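Local coordinates for NAD-dependent aldehyde dehydrogenase (Sinorhizobium meliloti, PDB 3U4J), which probably oxidises aldehydes to carboxylic acids with NAD or NADP as the electron acceptor, and binds calcium in the crystal, at residues S5-P10 with G381-P386; S12-L17 with D335-R340; E50-W55 with E109-G114. All coordinates share one frame; numbering follows the deposited sequence.

Interaction 1: residues S5-P10 with G381-P386; sequences SNFIAP and GLYYAP
Phe7 drives the edge of its ring into one face of the Tyr383 ring. This is a T-shaped pair, with centroids 5.2 Å apart and planes at 72°. The touching atoms are CE1 and CZ of Phe7. Phe7 CE1 lies 3.8 Å from Tyr383 CG, over the rim of the tyrosine ring and not over its centre. The torsion of Phe7 explains the reach: CG stands opposite the backbone N (chi1 -179°), which swings the ring across to the tyrosine.

Pro10 meets the other end of the same tyrosine. Its CG sits 3.5 Å from Tyr383 OH and 3.9 Å from Tyr383 CE2, in an oblique approach. Phe7 and Pro10 thus share one ring between them. The tyrosine hydroxyl is hydrogen-bonded to Gly46 O, so with proline carbons beside it, it has a polar partner.

The rest is looser. Tyr383 is buried, but Phe7 and Pro10 are partly exposed. No hydrogen bond joins the two segments, and the backbones stay well apart: even at the closer end, Pro10 CA and Gly381 CA are 7.7 Å apart. Strand 7-8 pairs instead with strand 333-334, through backbone bonds of Ile8 with Phe333 and Asp335. The Phe7 ring also meets the ring of Phe333.

The contact lays the N-terminal arm against the start of strand 383-390, which belongs to a large mixed sheet. Its chemistry is aromatic and apolar. Direct attachment between these segments therefore rests on van der Waals contact and the weak attraction of a ring edge for a pi face, while the backbone bonds of the arm are made elsewhere.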
loop_
_atom_site.group_PDB
_atom_site.type_symbol
_atom_site.label_atom_id
_atom_site.label_comp_id
_atom_site.label_asym_id
_atom_site.label_seq_id
_atom_site.Cartn_x
_atom_site.Cartn_y
_atom_site.Cartn_z
ATOM N N SER A 5 30.069 -34.906 -28.471
ATOM C CA SER A 5 30.969 -35.174 -27.359
ATOM C C SER A 5 30.532 -34.458 -26.069
ATOM O O SER A 5 31.100 -34.708 -25.015
ATOM C CB SER A 5 32.387 -34.790 -27.736
ATOM O OG SER A 5 32.445 -33.414 -28.034
ATOM N N ASN A 6 29.540 -33.564 -26.162
ATOM C CA ASN A 6 28.961 -32.930 -24.971
ATOM C C ASN A 6 27.762 -33.710 -24.403
ATOM O O ASN A 6 27.195 -33.316 -23.382
ATOM C CB ASN A 6 28.616 -31.448 -25.224
ATOM C CG ASN A 6 27.685 -31.238 -26.414
ATOM O OD1 ASN A 6 27.767 -31.937 -27.419
ATOM N ND2 ASN A 6 26.809 -30.250 -26.310
ATOM N N PHE A 7 27.411 -34.823 -25.057
ATOM C CA PHE A 7 26.343 -35.697 -24.604
ATOM C C PHE A 7 26.852 -36.601 -23.484
ATOM O O PHE A 7 27.882 -37.248 -23.649
ATOM C CB PHE A 7 25.819 -36.562 -25.754
ATOM C CG PHE A 7 24.697 -37.479 -25.350
ATOM C CD1 PHE A 7 23.523 -36.960 -24.795
ATOM C CD2 PHE A 7 24.822 -38.869 -25.484
ATOM C CE1 PHE A 7 22.476 -37.800 -24.407
ATOM C CE2 PHE A 7 23.768 -39.722 -25.102
ATOM C CZ PHE A 7 22.592 -39.178 -24.557
ATOM N N ILE A 8 26.142 -36.639 -22.349
ATOM C CA ILE A 8 26.499 -37.541 -21.255
ATOM C C ILE A 8 25.527 -38.732 -21.304
ATOM O O ILE A 8 24.318 -38.599 -21.020
ATOM C CB ILE A 8 26.463 -36.827 -19.869
ATOM C CG1 ILE A 8 27.490 -35.683 -19.827
ATOM C CG2 ILE A 8 26.761 -37.802 -18.753
ATOM C CD1 ILE A 8 27.456 -34.871 -18.549
ATOM N N ALA A 9 26.032 -39.891 -21.708
ATOM C CA ALA A 9 25.141 -41.037 -21.913
ATOM C C ALA A 9 24.613 -41.482 -20.545
ATOM O O ALA A 9 25.365 -41.497 -19.589
ATOM C CB ALA A 9 25.867 -42.171 -22.618
ATOM N N PRO A 10 23.306 -41.801 -20.449
ATOM C CA PRO A 10 22.759 -42.306 -19.198
ATOM C C PRO A 10 23.573 -43.503 -18.716
ATOM O O PRO A 10 23.974 -44.353 -19.515
ATOM C CB PRO A 10 21.346 -42.767 -19.567
ATOM C CG PRO A 10 21.047 -42.211 -20.883
ATOM C CD PRO A 10 22.291 -41.689 -21.514
ATOM N N GLY A 381 17.472 -43.004 -24.036
ATOM C CA GLY A 381 16.379 -42.209 -23.470
ATOM C C GLY A 381 15.908 -41.144 -24.436
ATOM O O GLY A 381 16.158 -41.230 -25.648
ATOM N N LEU A 382 15.235 -40.130 -23.902
ATOM C CA LEU A 382 14.652 -39.076 -24.734
ATOM C C LEU A 382 15.495 -37.802 -24.669
ATOM O O LEU A 382 15.452 -37.049 -23.680
ATOM C CB LEU A 382 13.202 -38.809 -24.331
ATOM C CG LEU A 382 12.272 -40.025 -24.234
ATOM C CD1 LEU A 382 10.996 -39.749 -23.415
ATOM C CD2 LEU A 382 11.929 -40.554 -25.622
ATOM N N TYR A 383 16.291 -37.575 -25.707
ATOM C CA TYR A 383 17.153 -36.402 -25.732
ATOM C C TYR A 383 17.100 -35.716 -27.087
ATOM O O TYR A 383 17.164 -36.388 -28.134
ATOM C CB TYR A 383 18.589 -36.792 -25.417
ATOM C CG TYR A 383 18.744 -37.450 -24.056
ATOM C CD1 TYR A 383 18.789 -36.682 -22.896
ATOM C CD2 TYR A 383 18.860 -38.844 -23.942
ATOM C CE1 TYR A 383 18.943 -37.293 -21.634
ATOM C CE2 TYR A 383 19.004 -39.464 -22.702
ATOM C CZ TYR A 383 19.052 -38.671 -21.545
ATOM O OH TYR A 383 19.200 -39.257 -20.321
ATOM N N TYR A 384 17.011 -34.386 -27.061
ATOM C CA TYR A 384 17.000 -33.599 -28.286
ATOM C C TYR A 384 18.203 -32.665 -28.284
ATOM O O TYR A 384 18.504 -32.050 -27.271
ATOM C CB TYR A 384 15.669 -32.845 -28.457
ATOM C CG TYR A 384 15.431 -32.515 -29.914
ATOM C CD1 TYR A 384 14.755 -33.415 -30.743
ATOM C CD2 TYR A 384 15.963 -31.360 -30.483
ATOM C CE1 TYR A 384 14.588 -33.158 -32.127
ATOM C CE2 TYR A 384 15.790 -31.080 -31.843
ATOM C CZ TYR A 384 15.105 -31.986 -32.651
ATOM O OH TYR A 384 14.943 -31.719 -33.977
ATOM N N ALA A 385 18.918 -32.586 -29.405
ATOM C CA ALA A 385 20.136 -31.789 -29.451
ATOM C C ALA A 385 19.850 -30.283 -29.319
ATOM O O ALA A 385 18.844 -29.811 -29.814
ATOM C CB ALA A 385 20.870 -32.049 -30.755
ATOM N N PRO A 386 20.740 -29.532 -28.644
ATOM C CA PRO A 386 20.627 -28.082 -28.684
ATOM C C PRO A 386 20.576 -27.598 -30.135
ATOM O O PRO A 386 21.436 -27.979 -30.964
ATOM C CB PRO A 386 21.919 -27.620 -28.017
ATOM C CG PRO A 386 22.215 -28.686 -27.045
ATOM C CD PRO A 386 21.831 -29.964 -27.746
#

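Interaction 2: residues S12-L17 with D335-R340; sequences SNDPRL and DPLNER. With CA (calcium ion), chain E.
Leu337 fills the space between Asp14, Arg16 and Leu17, and more of its surface is buried here than of any other residue. Its CB lies over one face of the Arg16 guanidinium, 3.5 Å from Arg16 NH2. Its CD1 packs 3.8 Å from Asp14 OD1 and 3.9 Å from Leu17 CD2. The leucine therefore touches both a charged pair and an apolar chain.

Arg16 is the second main partner. Its NH2 donates to Leu337 O at 3.0 Å. The bond is bent, 139° at the hydrogen, and the donor is tilted from the carbonyl plane. The same arginine grips Asp14 side-on. Arg16 NE reaches Asp14 OD2, and Arg16 NH2 reaches Asp14 OD1 at 2.7 Å in a salt bridge. Both carboxylate oxygens lie close to the guanidinium plane. The arginine chain bends at chi3 (-66°), turning the guanidinium back to the aspartate two residues earlier. Asp14 OD2 also accepts from Arg16 N with its anti lone pair, which closes an Asx turn. The two in-plane bonds to Asp14 fix the rotation of the guanidinium, with one face turned to Leu337. A leucine in place of Arg16 would probably leave the Asp14 carboxylate without its charged mate and Leu337 O without this donor.

Leu17 is the link to the metal. Its side chain packs on Leu337, while its backbone O binds the calcium ion at 2.4 Å. Three waters and Glu50 OE2 are further ligands. Leu107 of helix 102-113 packs on both Arg16 and Leu337.

Leu337 sits in a type I beta turn from Asp335 to Asn338, with Asp335 OD1 accepting from Leu337 N. Each side of the contact is built on an Asx turn, at Asp14 and at Asp335; the first leads into the short 3-10 segment whose Leu17 carbonyl forms part of the calcium site.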
loop_
_atom_site.group_PDB
_atom_site.type_symbol
_atom_site.label_atom_id
_atom_site.label_comp_id
_atom_site.label_asym_id
_atom_site.label_seq_id
_atom_site.Cartn_x
_atom_site.Cartn_y
_atom_site.Cartn_z
ATOM N N SER A 12 23.123 -46.719 -16.874
ATOM C CA SER A 12 22.103 -47.637 -16.358
ATOM C C SER A 12 22.541 -48.440 -15.110
ATOM O O SER A 12 21.721 -49.126 -14.482
ATOM C CB SER A 12 21.631 -48.585 -17.472
ATOM O OG SER A 12 22.689 -49.448 -17.845
ATOM N N ASN A 13 23.813 -48.345 -14.737
ATOM C CA ASN A 13 24.275 -48.921 -13.479
ATOM C C ASN A 13 24.134 -48.014 -12.253
ATOM O O ASN A 13 24.503 -48.402 -11.142
ATOM C CB ASN A 13 25.720 -49.396 -13.593
ATOM C CG ASN A 13 25.860 -50.601 -14.487
ATOM O OD1 ASN A 13 25.032 -51.523 -14.455
ATOM N ND2 ASN A 13 26.906 -50.597 -15.311
ATOM N N ASP A 14 23.611 -46.810 -12.443
ATOM C CA ASP A 14 23.420 -45.923 -11.307
ATOM C C ASP A 14 22.424 -46.568 -10.331
ATOM O O ASP A 14 21.284 -46.832 -10.695
ATOM C CB ASP A 14 22.903 -44.567 -11.752
ATOM C CG ASP A 14 23.003 -43.518 -10.666
ATOM O OD1 ASP A 14 23.543 -42.436 -10.959
ATOM O OD2 ASP A 14 22.538 -43.762 -9.528
ATOM N N PRO A 15 22.855 -46.793 -9.080
ATOM C CA PRO A 15 22.016 -47.463 -8.070
ATOM C C PRO A 15 20.682 -46.747 -7.793
ATOM O O PRO A 15 19.713 -47.388 -7.361
ATOM C CB PRO A 15 22.889 -47.414 -6.805
ATOM C CG PRO A 15 24.338 -47.263 -7.347
ATOM C CD PRO A 15 24.156 -46.355 -8.532
ATOM N N ARG A 16 20.618 -45.439 -8.044
ATOM C CA ARG A 16 19.368 -44.688 -7.850
ATOM C C ARG A 16 18.279 -45.172 -8.815
ATOM O O ARG A 16 17.089 -44.997 -8.548
ATOM C CB ARG A 16 19.599 -43.169 -7.971
ATOM C CG ARG A 16 20.484 -42.620 -6.823
ATOM C CD ARG A 16 21.010 -41.245 -7.099
ATOM N NE ARG A 16 21.947 -41.212 -8.219
ATOM C CZ ARG A 16 22.504 -40.086 -8.647
ATOM N NH1 ARG A 16 22.201 -38.937 -8.038
ATOM N NH2 ARG A 16 23.367 -40.100 -9.648
ATOM N N LEU A 17 18.679 -45.819 -9.907
ATOM C CA LEU A 17 17.683 -46.402 -10.812
ATOM C C LEU A 17 17.038 -47.695 -10.255
ATOM O O LEU A 17 16.083 -48.216 -10.827
ATOM C CB LEU A 17 18.273 -46.618 -12.205
ATOM C CG LEU A 17 18.770 -45.351 -12.903
ATOM C CD1 LEU A 17 19.526 -45.718 -14.159
ATOM C CD2 LEU A 17 17.592 -44.439 -13.239
ATOM N N ASP A 335 22.369 -37.484 -19.363
ATOM C CA ASP A 335 22.008 -38.159 -18.128
ATOM C C ASP A 335 21.590 -37.193 -16.999
ATOM O O ASP A 335 22.450 -36.538 -16.406
ATOM C CB ASP A 335 23.189 -39.009 -17.652
ATOM C CG ASP A 335 22.813 -39.944 -16.487
ATOM O OD1 ASP A 335 21.648 -39.900 -16.002
ATOM O OD2 ASP A 335 23.693 -40.720 -16.054
ATOM N N PRO A 336 20.277 -37.124 -16.696
ATOM C CA PRO A 336 19.840 -36.222 -15.620
ATOM C C PRO A 336 20.459 -36.517 -14.255
ATOM O O PRO A 336 20.496 -35.629 -13.411
ATOM C CB PRO A 336 18.317 -36.381 -15.599
ATOM C CG PRO A 336 17.963 -36.910 -16.991
ATOM C CD PRO A 336 19.139 -37.783 -17.365
ATOM N N LEU A 337 20.966 -37.732 -14.040
ATOM C CA LEU A 337 21.522 -38.113 -12.739
ATOM C C LEU A 337 22.973 -37.704 -12.590
ATOM O O LEU A 337 23.531 -37.802 -11.493
ATOM C CB LEU A 337 21.397 -39.626 -12.503
ATOM C CG LEU A 337 19.960 -40.141 -12.384
ATOM C CD1 LEU A 337 19.966 -41.639 -12.069
ATOM C CD2 LEU A 337 19.224 -39.354 -11.281
ATOM N N ASN A 338 23.592 -37.259 -13.690
ATOM C CA ASN A 338 24.981 -36.784 -13.621
ATOM C C ASN A 338 25.044 -35.335 -13.148
ATOM O O ASN A 338 24.336 -34.480 -13.670
ATOM C CB ASN A 338 25.658 -36.921 -14.983
ATOM C CG ASN A 338 27.163 -36.871 -14.880
ATOM O OD1 ASN A 338 27.728 -35.895 -14.372
ATOM N ND2 ASN A 338 27.830 -37.923 -15.375
ATOM N N GLU A 339 25.898 -35.063 -12.170
ATOM C CA GLU A 339 26.027 -33.720 -11.576
ATOM C C GLU A 339 26.540 -32.669 -12.568
ATOM O O GLU A 339 26.299 -31.488 -12.379
ATOM C CB GLU A 339 26.960 -33.756 -10.352
ATOM C CG GLU A 339 26.387 -34.540 -9.146
ATOM C CD GLU A 339 25.238 -33.816 -8.452
ATOM O OE1 GLU A 339 25.100 -32.566 -8.598
ATOM O OE2 GLU A 339 24.474 -34.492 -7.739
ATOM N N ARG A 340 27.236 -33.112 -13.618
ATOM C CA ARG A 340 27.778 -32.212 -14.650
ATOM C C ARG A 340 26.734 -31.787 -15.680
ATOM O O ARG A 340 26.912 -30.788 -16.378
ATOM C CB ARG A 340 28.977 -32.869 -15.378
ATOM C CG ARG A 340 30.163 -33.187 -14.466
ATOM C CD ARG A 340 31.390 -33.862 -15.189
ATOM N NE ARG A 340 31.147 -34.376 -16.551
ATOM C CZ ARG A 340 31.089 -35.664 -16.901
ATOM N NH1 ARG A 340 31.233 -36.649 -16.009
ATOM N NH2 ARG A 340 30.877 -35.978 -18.165
HETATM CA CA CA E . 14.557 -49.628 -12.030
HETATM O O HOH W 1 16.509 -51.130 -11.776
HETATM O O HOH W 2 13.384 -47.648 -11.182
HETATM O O HOH W 3 14.067 -50.897 -10.000
#

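Interaction 3: residues E50-W55 with E109-G114; sequences EVVGTW and ESLEVG. With CA (calcium ion), chain E.
Val52 packs on Leu111, and Trp55 meets the carboxylate of Glu112. These pairs join strand 51-56 to the last turn of helix 102-113. Val52 CB lies 4.0 Å from Leu111 CB, and Val52 CG2 sits 3.7 Å from Leu111 O. The valine is thus pressed on both the side chain and the backbone of the helix.

Trp55 presents a ring edge. Its CZ3 lies 3.2 Å from Glu112 OE2, near the indole plane, and the ring and carboxylate planes are 55° apart. The glutamate chain runs extended beyond CG (chi2 -176°), which carries its carboxylate to the indole.

Beyond this shell, a water donates to both Val52 O and Glu112 OE2, bridging strand and helix. Glu112 OE1 is held by Gly202 N and Trp55 NE1 by Glu198 O, so each group is fixed from outside. Arg42 of strand 39-43 faces Val52 and Gly53 in a classic beta bulge, and its NE bonds to Glu112 O. Gly53 also leaves room for the indole: a side chain there would clash with Trp55 CZ3.

The axes of 51-55 and 109-113 approach to 8.3 Å and cross at -86°. Next to Val51, Glu50 OE2 binds the calcium ion at 2.3 Å, and a calcium-bound water donates to Val51 O.

The contact combines apolar packing with a buried carboxylate. One oxygen takes a backbone N-H and the other a water, and the weakly positive indole edge lies beside them; these probably offset part of the cost of burial, with no positive side chain in the two segments.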
loop_
_atom_site.group_PDB
_atom_site.type_symbol
_atom_site.label_atom_id
_atom_site.label_comp_id
_atom_site.label_asym_id
_atom_site.label_seq_id
_atom_site.Cartn_x
_atom_site.Cartn_y
_atom_site.Cartn_z
ATOM N N GLU A 50 13.098 -47.619 -17.333
ATOM C CA GLU A 50 13.129 -47.553 -15.865
ATOM C C GLU A 50 11.828 -46.957 -15.331
ATOM O O GLU A 50 11.494 -45.816 -15.631
ATOM C CB GLU A 50 14.329 -46.731 -15.360
ATOM C CG GLU A 50 15.716 -47.275 -15.779
ATOM C CD GLU A 50 16.187 -48.505 -14.988
ATOM O OE1 GLU A 50 17.235 -49.075 -15.381
ATOM O OE2 GLU A 50 15.556 -48.897 -13.977
ATOM N N VAL A 51 11.102 -47.730 -14.532
ATOM C CA VAL A 51 9.831 -47.267 -13.981
ATOM C C VAL A 51 10.148 -46.591 -12.639
ATOM O O VAL A 51 10.612 -47.250 -11.700
ATOM C CB VAL A 51 8.824 -48.434 -13.799
ATOM C CG1 VAL A 51 7.529 -47.932 -13.205
ATOM C CG2 VAL A 51 8.568 -49.167 -15.168
ATOM N N VAL A 52 9.906 -45.282 -12.569
ATOM C CA VAL A 52 10.371 -44.480 -11.420
ATOM C C VAL A 52 9.272 -43.979 -10.513
ATOM O O VAL A 52 9.558 -43.480 -9.420
ATOM C CB VAL A 52 11.263 -43.270 -11.877
ATOM C CG1 VAL A 52 12.545 -43.778 -12.480
ATOM C CG2 VAL A 52 10.505 -42.366 -12.871
ATOM N N GLY A 53 8.024 -44.076 -10.952
ATOM C CA GLY A 53 6.918 -43.753 -10.079
ATOM C C GLY A 53 5.609 -44.368 -10.534
ATOM O O GLY A 53 5.412 -44.616 -11.723
ATOM N N THR A 54 4.721 -44.609 -9.582
ATOM C CA THR A 54 3.328 -44.928 -9.898
ATOM C C THR A 54 2.383 -44.328 -8.889
ATOM O O THR A 54 2.684 -44.251 -7.697
ATOM C CB THR A 54 3.026 -46.476 -10.186
ATOM O OG1 THR A 54 1.963 -46.990 -9.359
ATOM C CG2 THR A 54 4.245 -47.360 -10.211
ATOM N N TRP A 55 1.256 -43.841 -9.397
ATOM C CA TRP A 55 0.273 -43.167 -8.578
ATOM C C TRP A 55 -1.110 -43.504 -9.102
ATOM O O TRP A 55 -1.230 -43.978 -10.242
ATOM C CB TRP A 55 0.488 -41.626 -8.601
ATOM C CG TRP A 55 1.045 -41.135 -9.885
ATOM C CD1 TRP A 55 0.363 -40.925 -11.042
ATOM C CD2 TRP A 55 2.409 -40.838 -10.163
ATOM N NE1 TRP A 55 1.206 -40.515 -12.023
ATOM C CE2 TRP A 55 2.476 -40.438 -11.509
ATOM C CE3 TRP A 55 3.583 -40.869 -9.401
ATOM C CZ2 TRP A 55 3.665 -40.065 -12.121
ATOM C CZ3 TRP A 55 4.779 -40.477 -10.004
ATOM C CH2 TRP A 55 4.808 -40.084 -11.351
ATOM N N GLU A 109 12.269 -35.371 -8.637
ATOM C CA GLU A 109 12.017 -34.438 -9.735
ATOM C C GLU A 109 12.870 -34.827 -10.918
ATOM O O GLU A 109 12.406 -34.804 -12.047
ATOM C CB GLU A 109 12.395 -32.982 -9.382
ATOM C CG GLU A 109 11.392 -32.156 -8.612
ATOM C CD GLU A 109 10.101 -31.801 -9.352
ATOM O OE1 GLU A 109 9.924 -30.623 -9.782
ATOM O OE2 GLU A 109 9.250 -32.696 -9.441
ATOM N N SER A 110 14.130 -35.151 -10.652
ATOM C CA SER A 110 15.082 -35.506 -11.711
ATOM C C SER A 110 14.612 -36.745 -12.482
ATOM O O SER A 110 14.565 -36.765 -13.732
ATOM C CB SER A 110 16.469 -35.757 -11.106
ATOM O OG SER A 110 17.406 -36.057 -12.114
ATOM N N LEU A 111 14.272 -37.783 -11.725
ATOM C CA LEU A 111 13.838 -39.040 -12.319
ATOM C C LEU A 111 12.534 -38.910 -13.118
ATOM O O LEU A 111 12.407 -39.486 -14.192
ATOM C CB LEU A 111 13.686 -40.094 -11.222
ATOM C CG LEU A 111 14.984 -40.654 -10.621
ATOM C CD1 LEU A 111 14.663 -41.575 -9.399
ATOM C CD2 LEU A 111 15.765 -41.383 -11.685
ATOM N N GLU A 112 11.552 -38.183 -12.574
ATOM C CA GLU A 112 10.240 -38.111 -13.200
ATOM C C GLU A 112 10.210 -37.097 -14.330
ATOM O O GLU A 112 9.535 -37.314 -15.331
ATOM C CB GLU A 112 9.136 -37.781 -12.181
ATOM C CG GLU A 112 9.010 -38.815 -11.076
ATOM C CD GLU A 112 7.865 -38.554 -10.114
ATOM O OE1 GLU A 112 7.117 -37.559 -10.272
ATOM O OE2 GLU A 112 7.708 -39.369 -9.180
ATOM N N VAL A 113 10.917 -35.986 -14.161
ATOM C CA VAL A 113 10.867 -34.923 -15.150
ATOM C C VAL A 113 11.986 -35.077 -16.207
ATOM O O VAL A 113 11.814 -34.616 -17.309
ATOM C CB VAL A 113 10.945 -33.491 -14.495
ATOM C CG1 VAL A 113 10.986 -32.381 -15.556
ATOM C CG2 VAL A 113 9.802 -33.264 -13.513
ATOM N N GLY A 114 13.106 -35.712 -15.870
ATOM C CA GLY A 114 14.295 -35.686 -16.743
ATOM C C GLY A 114 15.133 -34.431 -16.546
ATOM O O GLY A 114 15.944 -34.076 -17.385
HETATM CA CA CA E . 14.557 -49.628 -12.030
HETATM O O HOH W 2 13.384 -47.648 -11.182
HETATM O O HOH W 4 9.287 -41.005 -8.246
HETATM O O HOH W 1 16.509 -51.130 -11.776
HETATM O O HOH W 3 14.067 -50.897 -10.000
#

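The N-terminal arm makes the first two contacts in turn. Interaction 1 closes the longest loop, from 5-10 to 381-386. Interaction 2 closes a shorter one within it, from 12-17 to 335-340. Interaction 3, from 50-55 to 109-114, lies within both, so the three nest and none cross. Tyr383 OH packs on Pro336, and Pro10 lies beside Asp335, which joins interactions 1 and 2. Interactions 2 and 3 share the calcium ion and its three waters, and Pro336 and Leu337 pack on Ser110. Interactions 1 and 2 tie the arm to strand 383-390 and the 335-340 turn; interaction 3 ties strand 51-56 to helix 102-113, and the calcium ion links the two groups.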